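Local atomic coordinates of putative polyprenyl synthetase (Streptomyces coelicolor, PDB entry 3NF2), a protein that probably catalyses magnesium-dependent elongation of isoprenoid diphosphate chains, as expected of a polyprenyl synthase of the FPP/GGPP synthase family. Residues A[69-72]-A[73-77]; A[134-138]-A[139-143]; A[221-224]-A[225-229]; A[265-268]-A[269-273]. All coordinates share one frame; numbering follows the deposited sequence.

Interaction 1 of 4, residues A[69-72]-A[73-77]; sequences TGAA and PEVGV
The loop joining helix 57-67 to helix 77-98 tightens into a short 3-10 segment, 73-75, and A72 meets V75 across the opening turn of it. V75 N donates to A72 O over 3.1 Å with an N-H...O angle of 151°. The donor comes from above the carbonyl plane of A72, 51° out of it. The valine side chain follows its own amide back: V75 CB stands 3.4 Å from A72 O. With CG1 anti to the backbone N (chi1 172°), CG2 falls beside that nitrogen and reaches back to A71, its methyl 4.0 Å from A71 CB. This apolar pair flanks the hydrogen-bonded carbonyl. The same i to i+3 spacing then continues, G76 N bonding P73 O at 2.9 Å and V77 N bonding E74 O, a 3-10 lead-in that hands the chain over to helix 77-98. P73 suits the start of the turn, since its nitrogen has no hydrogen to give; its CD lies 3.6 Å from A72 CB, while its ring packs on R11 and L15 of helix 5-25 and on V63 of helix 57-67. On the outer side the bent chain of E74 passes A72, E74 CG approaching A72 CB to 3.9 Å. Before the turn, G70 leaves helical geometry with positive phi, where a CB would be jammed against the carbonyl oxygen of T69. T69 OG1 is tied back to A66 O near the end of helix 57-67.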
ATOM      1  N   THR A  69      -7.278  11.836  27.545  1.00 64.48           N
ATOM      2  CA  THR A  69      -7.109  10.872  28.630  1.00 63.39           C
ATOM      3  C   THR A  69      -6.275  11.454  29.773  1.00 63.11           C
ATOM      4  O   THR A  69      -6.232  10.883  30.860  1.00 60.84           O
ATOM      5  CB  THR A  69      -6.440   9.573  28.142  1.00 61.81           C
ATOM      6  OG1 THR A  69      -5.229   9.891  27.449  1.00 55.94           O
ATOM      7  CG2 THR A  69      -7.358   8.814  27.208  1.00 66.49           C
ATOM      8  N   GLY A  70      -5.614  12.584  29.518  1.00 62.43           N
ATOM      9  CA  GLY A  70      -4.727  13.204  30.501  1.00 61.56           C
ATOM     10  C   GLY A  70      -3.246  13.010  30.207  1.00 65.03           C
ATOM     11  O   GLY A  70      -2.391  13.600  30.877  1.00 66.04           O
ATOM     12  N   ALA A  71      -2.942  12.192  29.200  1.00 62.42           N
ATOM     13  CA  ALA A  71      -1.561  11.908  28.805  1.00 60.39           C
ATOM     14  C   ALA A  71      -0.880  13.128  28.181  1.00 58.92           C
ATOM     15  O   ALA A  71      -1.542  14.103  27.819  1.00 63.04           O
ATOM     16  CB  ALA A  71      -1.515  10.710  27.853  1.00 56.39           C
ATOM     17  N   ALA A  72       0.443  13.078  28.086  1.00 60.76           N
ATOM     18  CA  ALA A  72       1.229  14.151  27.478  1.00 64.16           C
ATOM     19  C   ALA A  72       0.998  14.157  25.961  1.00 65.86           C
ATOM     20  O   ALA A  72       0.710  13.104  25.381  1.00 63.72           O
ATOM     21  CB  ALA A  72       2.715  13.965  27.799  1.00 59.56           C
ATOM     22  N   PRO A  73       1.090  15.344  25.323  1.00 66.71           N
ATOM     23  CA  PRO A  73       0.958  15.458  23.861  1.00 68.28           C
ATOM     24  C   PRO A  73       1.812  14.443  23.090  1.00 68.42           C
ATOM     25  O   PRO A  73       1.328  13.829  22.129  1.00 67.61           O
ATOM     26  CB  PRO A  73       1.430  16.893  23.568  1.00 69.23           C
ATOM     27  CG  PRO A  73       1.734  17.529  24.917  1.00 68.67           C
ATOM     28  CD  PRO A  73       1.114  16.669  25.965  1.00 67.05           C
ATOM     29  N   GLU A  74       3.046  14.238  23.558  1.00 65.95           N
ATOM     30  CA  GLU A  74       4.020  13.339  22.934  1.00 62.25           C
ATOM     31  C   GLU A  74       3.549  11.896  22.744  1.00 60.51           C
ATOM     32  O   GLU A  74       4.025  11.220  21.832  1.00 55.24           O
ATOM     33  CB  GLU A  74       5.383  13.385  23.659  1.00 66.26           C
ATOM     34  CG  GLU A  74       5.400  14.126  25.009  1.00 72.14           C
ATOM     35  CD  GLU A  74       5.631  15.635  24.866  1.00 76.27           C
ATOM     36  OE1 GLU A  74       6.557  16.042  24.126  1.00 75.00           O
ATOM     37  OE2 GLU A  74       4.889  16.413  25.509  1.00 74.90           O
ATOM     38  N   VAL A  75       2.610  11.446  23.585  1.00 61.30           N
ATOM     39  CA  VAL A  75       2.004  10.105  23.492  1.00 59.33           C
ATOM     40  C   VAL A  75       1.259   9.912  22.153  1.00 62.76           C
ATOM     41  O   VAL A  75       1.244   8.812  21.584  1.00 64.61           O
ATOM     42  CB  VAL A  75       1.070   9.830  24.713  1.00 61.23           C
ATOM     43  CG1 VAL A  75       0.259   8.523  24.568  1.00 52.79           C
ATOM     44  CG2 VAL A  75       1.881   9.809  26.002  1.00 60.97           C
ATOM     45  N   GLY A  76       0.679  10.995  21.642  1.00 57.77           N
ATOM     46  CA  GLY A  76      -0.025  10.963  20.369  1.00 57.47           C
ATOM     47  C   GLY A  76       0.846  11.209  19.146  1.00 57.67           C
ATOM     48  O   GLY A  76       0.350  11.161  18.018  1.00 59.80           O
ATOM     49  N   VAL A  77       2.136  11.474  19.358  1.00 56.57           N
ATOM     50  CA  VAL A  77       3.070  11.717  18.245  1.00 57.72           C
ATOM     51  C   VAL A  77       3.231  10.529  17.268  1.00 56.82           C
ATOM     52  O   VAL A  77       3.224  10.754  16.060  1.00 59.46           O
ATOM     53  CB  VAL A  77       4.425  12.367  18.702  1.00 56.65           C
ATOM     54  CG1 VAL A  77       5.539  12.204  17.647  1.00 47.48           C
ATOM     55  CG2 VAL A  77       4.212  13.834  18.983  1.00 56.53           C
TER

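Interaction 2 of 4, residues A[134-138]-A[139-143]; sequences LELGT and VEAGR
T138 takes hold of the start of helix 139-165 with two weak bonds. As the N-cap residue it offers its hydroxyl oxygen, T138 OG1, to A141 N at 3.3 Å, and its carbonyl oxygen T138 O to G142 N at 3.4 Å, with N-H...O angles of 147° and 140°. OG1 sits between the backbone N and the carbonyl carbon of T138 (chi1 60°), the rotation that turns it in toward the first turn of the helix. There it also lies over the methyl of A141, with T138 OG1 3.4 Å from A141 CB. E140 bends at chi2 and curls back along the threonine, bringing E140 OE1 to 3.6 Å from T138 CB. Beyond the cap the contact turns apolar: L136 CB rests on A141 CB at 3.9 Å. A type I turn from L134 to G137, closed by G137 N on L134 O at 3.0 Å, reverses the chain, and G137 has the positive phi that favours glycine. The connection thus links helix 115-134 to helix 139-165 directly. L136 packs on L198 of helix 173-198, and L134 on G142 of the second subunit, so one end of this turn lies at the dimer interface.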
ATOM      1  N   LEU A 134       2.913  -0.043  15.627  1.00 52.44           N
ATOM      2  CA  LEU A 134       3.112  -1.393  16.155  1.00 51.63           C
ATOM      3  C   LEU A 134       4.466  -1.597  16.866  1.00 55.44           C
ATOM      4  O   LEU A 134       4.559  -2.464  17.740  1.00 53.43           O
ATOM      5  CB  LEU A 134       2.887  -2.450  15.065  1.00 53.69           C
ATOM      6  CG  LEU A 134       1.461  -2.642  14.514  1.00 52.21           C
ATOM      7  CD1 LEU A 134       1.476  -3.233  13.111  1.00 46.84           C
ATOM      8  CD2 LEU A 134       0.596  -3.504  15.426  1.00 55.93           C
ATOM      9  N   GLU A 135       5.474  -0.780  16.514  1.00 51.08           N
ATOM     10  CA  GLU A 135       6.787  -0.716  17.199  1.00 54.85           C
ATOM     11  C   GLU A 135       6.669  -0.629  18.716  1.00 57.37           C
ATOM     12  O   GLU A 135       7.536  -1.130  19.438  1.00 59.17           O
ATOM     13  CB  GLU A 135       7.614   0.501  16.737  1.00 52.16           C
ATOM     14  CG  GLU A 135       8.611   0.212  15.644  1.00 57.22           C
ATOM     15  CD  GLU A 135       9.358   1.446  15.122  1.00 59.94           C
ATOM     16  OE1 GLU A 135       8.937   2.606  15.353  1.00 51.47           O
ATOM     17  OE2 GLU A 135      10.391   1.240  14.451  1.00 61.94           O
ATOM     18  N   LEU A 136       5.599   0.020  19.180  1.00 58.97           N
ATOM     19  CA  LEU A 136       5.357   0.245  20.605  1.00 59.93           C
ATOM     20  C   LEU A 136       5.080  -1.043  21.387  1.00 59.82           C
ATOM     21  O   LEU A 136       5.379  -1.119  22.582  1.00 61.15           O
ATOM     22  CB  LEU A 136       4.236   1.269  20.800  1.00 59.26           C
ATOM     23  CG  LEU A 136       4.544   2.650  20.206  1.00 61.97           C
ATOM     24  CD1 LEU A 136       3.291   3.504  20.108  1.00 69.48           C
ATOM     25  CD2 LEU A 136       5.626   3.371  21.000  1.00 67.52           C
ATOM     26  N   GLY A 137       4.523  -2.046  20.709  1.00 58.65           N
ATOM     27  CA  GLY A 137       4.322  -3.373  21.295  1.00 56.46           C
ATOM     28  C   GLY A 137       3.182  -3.499  22.292  1.00 59.82           C
ATOM     29  O   GLY A 137       2.955  -4.582  22.835  1.00 60.98           O
ATOM     30  N   THR A 138       2.457  -2.402  22.515  1.00 60.27           N
ATOM     31  CA  THR A 138       1.379  -2.340  23.508  1.00 56.99           C
ATOM     32  C   THR A 138       0.009  -2.665  22.911  1.00 58.54           C
ATOM     33  O   THR A 138      -0.159  -2.709  21.688  1.00 62.99           O
ATOM     34  CB  THR A 138       1.318  -0.945  24.194  1.00 57.88           C
ATOM     35  OG1 THR A 138       1.073   0.072  23.213  1.00 62.35           O
ATOM     36  CG2 THR A 138       2.628  -0.639  24.920  1.00 38.56           C
ATOM     37  N   VAL A 139      -0.963  -2.901  23.788  1.00 57.46           N
ATOM     38  CA  VAL A 139      -2.351  -3.145  23.390  1.00 54.40           C
ATOM     39  C   VAL A 139      -2.983  -1.887  22.753  1.00 52.06           C
ATOM     40  O   VAL A 139      -3.732  -1.989  21.779  1.00 50.73           O
ATOM     41  CB  VAL A 139      -3.191  -3.698  24.591  1.00 54.39           C
ATOM     42  CG1 VAL A 139      -3.136  -2.752  25.806  1.00 55.42           C
ATOM     43  CG2 VAL A 139      -4.643  -4.012  24.181  1.00 57.14           C
ATOM     44  N   GLU A 140      -2.640  -0.715  23.294  1.00 53.63           N
ATOM     45  CA  GLU A 140      -3.092   0.587  22.799  1.00 57.33           C
ATOM     46  C   GLU A 140      -2.669   0.783  21.343  1.00 60.71           C
ATOM     47  O   GLU A 140      -3.437   1.288  20.518  1.00 60.63           O
ATOM     48  CB  GLU A 140      -2.489   1.720  23.645  1.00 61.02           C
ATOM     49  CG  GLU A 140      -3.097   1.918  25.046  1.00 69.93           C
ATOM     50  CD  GLU A 140      -2.578   0.939  26.098  1.00 69.44           C
ATOM     51  OE1 GLU A 140      -1.369   0.616  26.102  1.00 65.41           O
ATOM     52  OE2 GLU A 140      -3.393   0.503  26.934  1.00 68.18           O
ATOM     53  N   ALA A 141      -1.440   0.365  21.050  1.00 59.04           N
ATOM     54  CA  ALA A 141      -0.841   0.488  19.731  1.00 54.41           C
ATOM     55  C   ALA A 141      -1.517  -0.401  18.686  1.00 51.22           C
ATOM     56  O   ALA A 141      -1.568  -0.045  17.509  1.00 48.56           O
ATOM     57  CB  ALA A 141       0.641   0.174  19.814  1.00 57.07           C
ATOM     58  N   GLY A 142      -2.020  -1.553  19.120  1.00 46.92           N
ATOM     59  CA  GLY A 142      -2.721  -2.476  18.238  1.00 46.11           C
ATOM     60  C   GLY A 142      -4.082  -1.911  17.880  1.00 53.40           C
ATOM     61  O   GLY A 142      -4.538  -1.999  16.726  1.00 52.59           O
ATOM     62  N   ARG A 143      -4.719  -1.311  18.879  1.00 50.51           N
ATOM     63  CA  ARG A 143      -6.024  -0.690  18.700  1.00 50.87           C
ATOM     64  C   ARG A 143      -5.923   0.577  17.851  1.00 45.65           C
ATOM     65  O   ARG A 143      -6.808   0.866  17.047  1.00 50.21           O
ATOM     66  CB  ARG A 143      -6.659  -0.403  20.065  1.00 53.17           C
ATOM     67  CG  ARG A 143      -7.453  -1.579  20.639  1.00 57.64           C
ATOM     68  CD  ARG A 143      -7.564  -1.502  22.159  1.00 58.95           C
ATOM     69  NE  ARG A 143      -7.547  -0.122  22.639  1.00 60.15           N
ATOM     70  CZ  ARG A 143      -7.229   0.249  23.881  1.00 71.05           C
ATOM     71  NH1 ARG A 143      -6.894  -0.660  24.803  1.00 54.90           N
ATOM     72  NH2 ARG A 143      -7.239   1.544  24.200  1.00 66.62           N
TER

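Interaction 3 of 4, residues A[221-224]-A[225-229]; sequences QAVD and DLLGI
Four regular i to i+4 backbone bonds run from Q221, A222, V223 and D224 to D225, L226, L227 and G228, among them D225 N to Q221 O and G228 N to D224 O. One side-chain bond is laid over the first of them: Q221 NE2 gives a hydrogen to D225 OD1 at 3.1 Å, nearly straight at 163°. The acceptor lies in the amide plane of Q221, but the amide meets OD1 from above the carboxylate plane, the two groups being turned 53° apart. The glutamine bends at chi2 (58°) to bring its NE2 round, while its stronger partner is T184, whose OG1 bonds Q221 OE1. The second carboxylate oxygen, D225 OD2, takes the amide of L251, so D225 is fixed through both oxygens. With an alanine in its place, Q221 NE2 and L251 N would probably both lose this acceptor, and the glutamine amide would then rely on T184. On another side of the helix V223 CG1 approaches L227 CG at 4.2 Å, and L227 CG lies 3.3 Å from V223 O. G228 passes close to D224 O, and a CB there would be tight against that oxygen. DDLLG, D224 to G228, probably corresponds to the second aspartate-rich motif (DDxxD) of the family, with glycine at the place of its last aspartate; in relatives its acidic residues help bind magnesium and the allylic diphosphate.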
ATOM      1  N   GLN A 221     -14.070  19.767   4.070  1.00 41.65           N
ATOM      2  CA  GLN A 221     -14.124  19.530   2.631  1.00 42.68           C
ATOM      3  C   GLN A 221     -15.162  20.399   1.915  1.00 44.56           C
ATOM      4  O   GLN A 221     -14.923  20.852   0.787  1.00 43.13           O
ATOM      5  CB  GLN A 221     -14.326  18.047   2.299  1.00 42.66           C
ATOM      6  CG  GLN A 221     -14.012  17.722   0.820  1.00 30.63           C
ATOM      7  CD  GLN A 221     -12.608  18.077   0.436  1.00 33.02           C
ATOM      8  OE1 GLN A 221     -11.650  17.653   1.090  1.00 41.20           O
ATOM      9  NE2 GLN A 221     -12.462  18.876  -0.624  1.00 39.82           N
ATOM     10  N   ALA A 222     -16.292  20.643   2.576  1.00 43.32           N
ATOM     11  CA  ALA A 222     -17.291  21.602   2.077  1.00 42.64           C
ATOM     12  C   ALA A 222     -16.706  23.007   1.902  1.00 45.78           C
ATOM     13  O   ALA A 222     -16.919  23.652   0.867  1.00 49.68           O
ATOM     14  CB  ALA A 222     -18.509  21.633   2.989  1.00 36.73           C
ATOM     15  N   VAL A 223     -15.938  23.459   2.895  1.00 47.30           N
ATOM     16  CA  VAL A 223     -15.263  24.762   2.821  1.00 43.64           C
ATOM     17  C   VAL A 223     -14.163  24.756   1.757  1.00 44.38           C
ATOM     18  O   VAL A 223     -14.011  25.737   1.011  1.00 46.72           O
ATOM     19  CB  VAL A 223     -14.722  25.216   4.215  1.00 48.50           C
ATOM     20  CG1 VAL A 223     -13.776  26.400   4.092  1.00 37.64           C
ATOM     21  CG2 VAL A 223     -15.879  25.578   5.137  1.00 43.74           C
ATOM     22  N   ASP A 224     -13.413  23.653   1.684  1.00 42.23           N
ATOM     23  CA  ASP A 224     -12.428  23.433   0.611  1.00 46.49           C
ATOM     24  C   ASP A 224     -13.050  23.508  -0.783  1.00 39.37           C
ATOM     25  O   ASP A 224     -12.486  24.102  -1.695  1.00 42.31           O
ATOM     26  CB  ASP A 224     -11.746  22.074   0.767  1.00 54.60           C
ATOM     27  CG  ASP A 224     -10.276  22.190   1.076  1.00 62.73           C
ATOM     28  OD1 ASP A 224      -9.581  23.001   0.428  1.00 68.38           O
ATOM     29  OD2 ASP A 224      -9.807  21.441   1.955  1.00 76.06           O
ATOM     30  N   ASP A 225     -14.226  22.917  -0.928  1.00 37.19           N
ATOM     31  CA  ASP A 225     -14.989  23.015  -2.169  1.00 40.04           C
ATOM     32  C   ASP A 225     -15.461  24.435  -2.492  1.00 42.96           C
ATOM     33  O   ASP A 225     -15.508  24.818  -3.662  1.00 42.42           O
ATOM     34  CB  ASP A 225     -16.188  22.077  -2.120  1.00 34.09           C
ATOM     35  CG  ASP A 225     -15.786  20.624  -2.149  1.00 32.16           C
ATOM     36  OD1 ASP A 225     -14.579  20.337  -2.326  1.00 36.39           O
ATOM     37  OD2 ASP A 225     -16.682  19.773  -1.980  1.00 38.17           O
ATOM     38  N   LEU A 226     -15.829  25.202  -1.468  1.00 41.72           N
ATOM     39  CA  LEU A 226     -16.193  26.609  -1.687  1.00 40.66           C
ATOM     40  C   LEU A 226     -14.987  27.427  -2.108  1.00 43.76           C
ATOM     41  O   LEU A 226     -15.088  28.248  -3.019  1.00 50.91           O
ATOM     42  CB  LEU A 226     -16.847  27.227  -0.453  1.00 37.64           C
ATOM     43  CG  LEU A 226     -18.250  26.750  -0.061  1.00 37.94           C
ATOM     44  CD1 LEU A 226     -18.567  27.197   1.353  1.00 38.75           C
ATOM     45  CD2 LEU A 226     -19.327  27.232  -1.047  1.00 30.39           C
ATOM     46  N   LEU A 227     -13.840  27.177  -1.470  1.00 48.34           N
ATOM     47  CA  LEU A 227     -12.607  27.892  -1.799  1.00 45.84           C
ATOM     48  C   LEU A 227     -12.008  27.451  -3.129  1.00 46.19           C
ATOM     49  O   LEU A 227     -11.322  28.234  -3.784  1.00 46.33           O
ATOM     50  CB  LEU A 227     -11.550  27.734  -0.695  1.00 53.50           C
ATOM     51  CG  LEU A 227     -11.785  28.130   0.775  1.00 68.45           C
ATOM     52  CD1 LEU A 227     -10.474  27.995   1.573  1.00 66.09           C
ATOM     53  CD2 LEU A 227     -12.394  29.533   0.965  1.00 73.47           C
ATOM     54  N   GLY A 228     -12.234  26.196  -3.520  1.00 45.97           N
ATOM     55  CA  GLY A 228     -11.762  25.713  -4.826  1.00 42.49           C
ATOM     56  C   GLY A 228     -12.388  26.455  -6.005  1.00 44.68           C
ATOM     57  O   GLY A 228     -11.758  26.637  -7.044  1.00 48.39           O
ATOM     58  N   ILE A 229     -13.633  26.891  -5.846  1.00 47.82           N
ATOM     59  CA  ILE A 229     -14.262  27.739  -6.858  1.00 50.16           C
ATOM     60  C   ILE A 229     -14.115  29.245  -6.572  1.00 47.99           C
ATOM     61  O   ILE A 229     -13.499  29.958  -7.347  1.00 48.49           O
ATOM     62  CB  ILE A 229     -15.741  27.376  -7.092  1.00 50.97           C
ATOM     63  CG1 ILE A 229     -15.883  25.876  -7.406  1.00 44.09           C
ATOM     64  CG2 ILE A 229     -16.329  28.250  -8.219  1.00 46.59           C
ATOM     65  CD1 ILE A 229     -17.297  25.337  -7.248  1.00 32.94           C
TER

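Interaction 4 of 4, residues A[265-268]-A[269-273]; sequences ERLG and EILTA
R266 sends its side chain along the helix surface to E269 and I270. CB points away from the following turn; CG stands anti to the backbone N (chi1 -175°) and the bend at chi2 (55°) then swings the chain round. From there R266 CG passes I270 CD1 at 4.0 Å, and CD comes to 3.4 Å from E269 OE1. R266 NE lies 3.7 Å from I270 CD1, and I270 CG1 sits over one face of the guanidinium, offset toward its rim. At the tip R266 NH2 donates to E269 OE1 at 2.8 Å in a fairly straight bond: a salt bridge in the guanidinium plane, met nearly along the C-O axis of the carboxylate, with the two planes 78° apart. A neighbouring face of helix 262-275 is apolar. L267 CG nestles against L271 CD1 at 3.8 Å, the two leucines packing on A256, L257 and V253 of helix 251-259, and L267 also on I295 of helix 285-297, where I270 meets L294. With an alanine in place of L267, L271 CD1 would probably lose its contact with the leucine branch, and a gap would open toward A256, L257 and I295. Farther on, G268 O accepts twice, from T272 N at 3.2 Å and from T272 OG1 at 2.9 Å, reached from opposite faces of its plane. The chemistry is that of an amphipathic surface helix: one R266-E269 salt bridge on the exposed side, probably weakened by solvent, and L267, I270 and L271 toward helices 251-259 and 285-297.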
ATOM      1  N   GLU A 265     -30.483  23.047 -15.061  1.00 51.10           N
ATOM      2  CA  GLU A 265     -30.594  22.364 -16.350  1.00 49.39           C
ATOM      3  C   GLU A 265     -29.504  22.832 -17.305  1.00 44.00           C
ATOM      4  O   GLU A 265     -28.855  22.017 -17.953  1.00 49.44           O
ATOM      5  CB  GLU A 265     -31.982  22.574 -16.979  1.00 51.65           C
ATOM      6  CG  GLU A 265     -33.178  22.088 -16.141  1.00 57.08           C
ATOM      7  CD  GLU A 265     -33.429  20.580 -16.206  1.00 63.85           C
ATOM      8  OE1 GLU A 265     -32.984  19.923 -17.172  1.00 64.52           O
ATOM      9  OE2 GLU A 265     -34.093  20.056 -15.286  1.00 59.80           O
ATOM     10  N   ARG A 266     -29.282  24.140 -17.375  1.00 45.84           N
ATOM     11  CA  ARG A 266     -28.280  24.678 -18.296  1.00 45.42           C
ATOM     12  C   ARG A 266     -26.845  24.311 -17.896  1.00 47.36           C
ATOM     13  O   ARG A 266     -26.001  24.015 -18.756  1.00 50.28           O
ATOM     14  CB  ARG A 266     -28.443  26.191 -18.455  1.00 42.61           C
ATOM     15  CG  ARG A 266     -27.504  26.822 -19.489  1.00 47.25           C
ATOM     16  CD  ARG A 266     -27.628  26.152 -20.863  1.00 41.68           C
ATOM     17  NE  ARG A 266     -26.598  26.632 -21.774  1.00 44.41           N
ATOM     18  CZ  ARG A 266     -26.301  26.079 -22.945  1.00 53.83           C
ATOM     19  NH1 ARG A 266     -25.339  26.605 -23.688  1.00 49.88           N
ATOM     20  NH2 ARG A 266     -26.953  25.000 -23.370  1.00 48.90           N
ATOM     21  N   LEU A 267     -26.578  24.317 -16.594  1.00 46.76           N
ATOM     22  CA  LEU A 267     -25.280  23.872 -16.083  1.00 49.81           C
ATOM     23  C   LEU A 267     -24.991  22.407 -16.459  1.00 45.90           C
ATOM     24  O   LEU A 267     -23.869  22.076 -16.854  1.00 46.86           O
ATOM     25  CB  LEU A 267     -25.206  24.075 -14.565  1.00 49.63           C
ATOM     26  CG  LEU A 267     -23.928  23.578 -13.892  1.00 48.29           C
ATOM     27  CD1 LEU A 267     -22.769  24.524 -14.139  1.00 33.13           C
ATOM     28  CD2 LEU A 267     -24.150  23.351 -12.420  1.00 48.15           C
ATOM     29  N   GLY A 268     -26.008  21.550 -16.342  1.00 47.09           N
ATOM     30  CA  GLY A 268     -25.940  20.157 -16.801  1.00 47.54           C
ATOM     31  C   GLY A 268     -25.521  19.989 -18.256  1.00 51.97           C
ATOM     32  O   GLY A 268     -24.647  19.177 -18.564  1.00 49.38           O
ATOM     33  N   GLU A 269     -26.142  20.767 -19.144  1.00 54.44           N
ATOM     34  CA  GLU A 269     -25.830  20.731 -20.574  1.00 56.74           C
ATOM     35  C   GLU A 269     -24.391  21.159 -20.833  1.00 56.29           C
ATOM     36  O   GLU A 269     -23.672  20.525 -21.606  1.00 61.66           O
ATOM     37  CB  GLU A 269     -26.796  21.630 -21.357  1.00 55.03           C
ATOM     38  CG  GLU A 269     -28.245  21.142 -21.375  1.00 54.37           C
ATOM     39  CD  GLU A 269     -29.249  22.220 -21.792  1.00 58.01           C
ATOM     40  OE1 GLU A 269     -28.831  23.288 -22.299  1.00 55.38           O
ATOM     41  OE2 GLU A 269     -30.466  21.994 -21.608  1.00 50.63           O
ATOM     42  N   ILE A 270     -23.978  22.224 -20.156  1.00 56.27           N
ATOM     43  CA  ILE A 270     -22.651  22.818 -20.330  1.00 52.40           C
ATOM     44  C   ILE A 270     -21.524  21.900 -19.841  1.00 52.58           C
ATOM     45  O   ILE A 270     -20.534  21.704 -20.545  1.00 53.84           O
ATOM     46  CB  ILE A 270     -22.581  24.202 -19.632  1.00 51.80           C
ATOM     47  CG1 ILE A 270     -23.409  25.229 -20.403  1.00 46.94           C
ATOM     48  CG2 ILE A 270     -21.160  24.692 -19.518  1.00 57.33           C
ATOM     49  CD1 ILE A 270     -23.546  26.554 -19.691  1.00 45.06           C
ATOM     50  N   LEU A 271     -21.687  21.328 -18.648  1.00 52.53           N
ATOM     51  CA  LEU A 271     -20.668  20.449 -18.065  1.00 53.03           C
ATOM     52  C   LEU A 271     -20.510  19.133 -18.827  1.00 53.99           C
ATOM     53  O   LEU A 271     -19.401  18.598 -18.921  1.00 56.30           O
ATOM     54  CB  LEU A 271     -20.958  20.178 -16.584  1.00 52.59           C
ATOM     55  CG  LEU A 271     -20.986  21.364 -15.608  1.00 55.89           C
ATOM     56  CD1 LEU A 271     -21.354  20.868 -14.209  1.00 50.74           C
ATOM     57  CD2 LEU A 271     -19.684  22.173 -15.590  1.00 35.48           C
ATOM     58  N   THR A 272     -21.624  18.618 -19.356  1.00 57.14           N
ATOM     59  CA  THR A 272     -21.610  17.489 -20.288  1.00 52.19           C
ATOM     60  C   THR A 272     -20.855  17.877 -21.575  1.00 53.15           C
ATOM     61  O   THR A 272     -20.013  17.115 -22.055  1.00 55.15           O
ATOM     62  CB  THR A 272     -23.051  16.997 -20.588  1.00 58.59           C
ATOM     63  OG1 THR A 272     -23.678  16.579 -19.365  1.00 52.89           O
ATOM     64  CG2 THR A 272     -23.068  15.825 -21.590  1.00 52.43           C
ATOM     65  N   ALA A 273     -21.127  19.073 -22.099  1.00 49.28           N
ATOM     66  CA  ALA A 273     -20.424  19.591 -23.285  1.00 48.76           C
ATOM     67  C   ALA A 273     -18.952  19.861 -23.035  1.00 52.72           C
ATOM     68  O   ALA A 273     -18.120  19.603 -23.902  1.00 61.08           O
ATOM     69  CB  ALA A 273     -21.103  20.851 -23.821  1.00 40.88           C
TER

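The four contacts fall into two groups on opposite sides of the chain's centre. Interactions 1 and 2, both loops feeding into helices, have centres about 15 Å apart and nearest atoms about 6 Å apart. Interactions 3 and 4 form the looser pair, centres about 21 Å and nearest atoms about 9 Å apart, and both lean on helix 251-259: D225 through L251, L267 through A256 and L257. Interaction 3 probably carries the aspartate-rich motif and is thus the one at the probable active site; its centre is about 32 Å from that of interaction 1 and about 37 Å from that of interaction 2. Interaction 4 lies on the periphery, its centre about 51 Å from that of interaction 1.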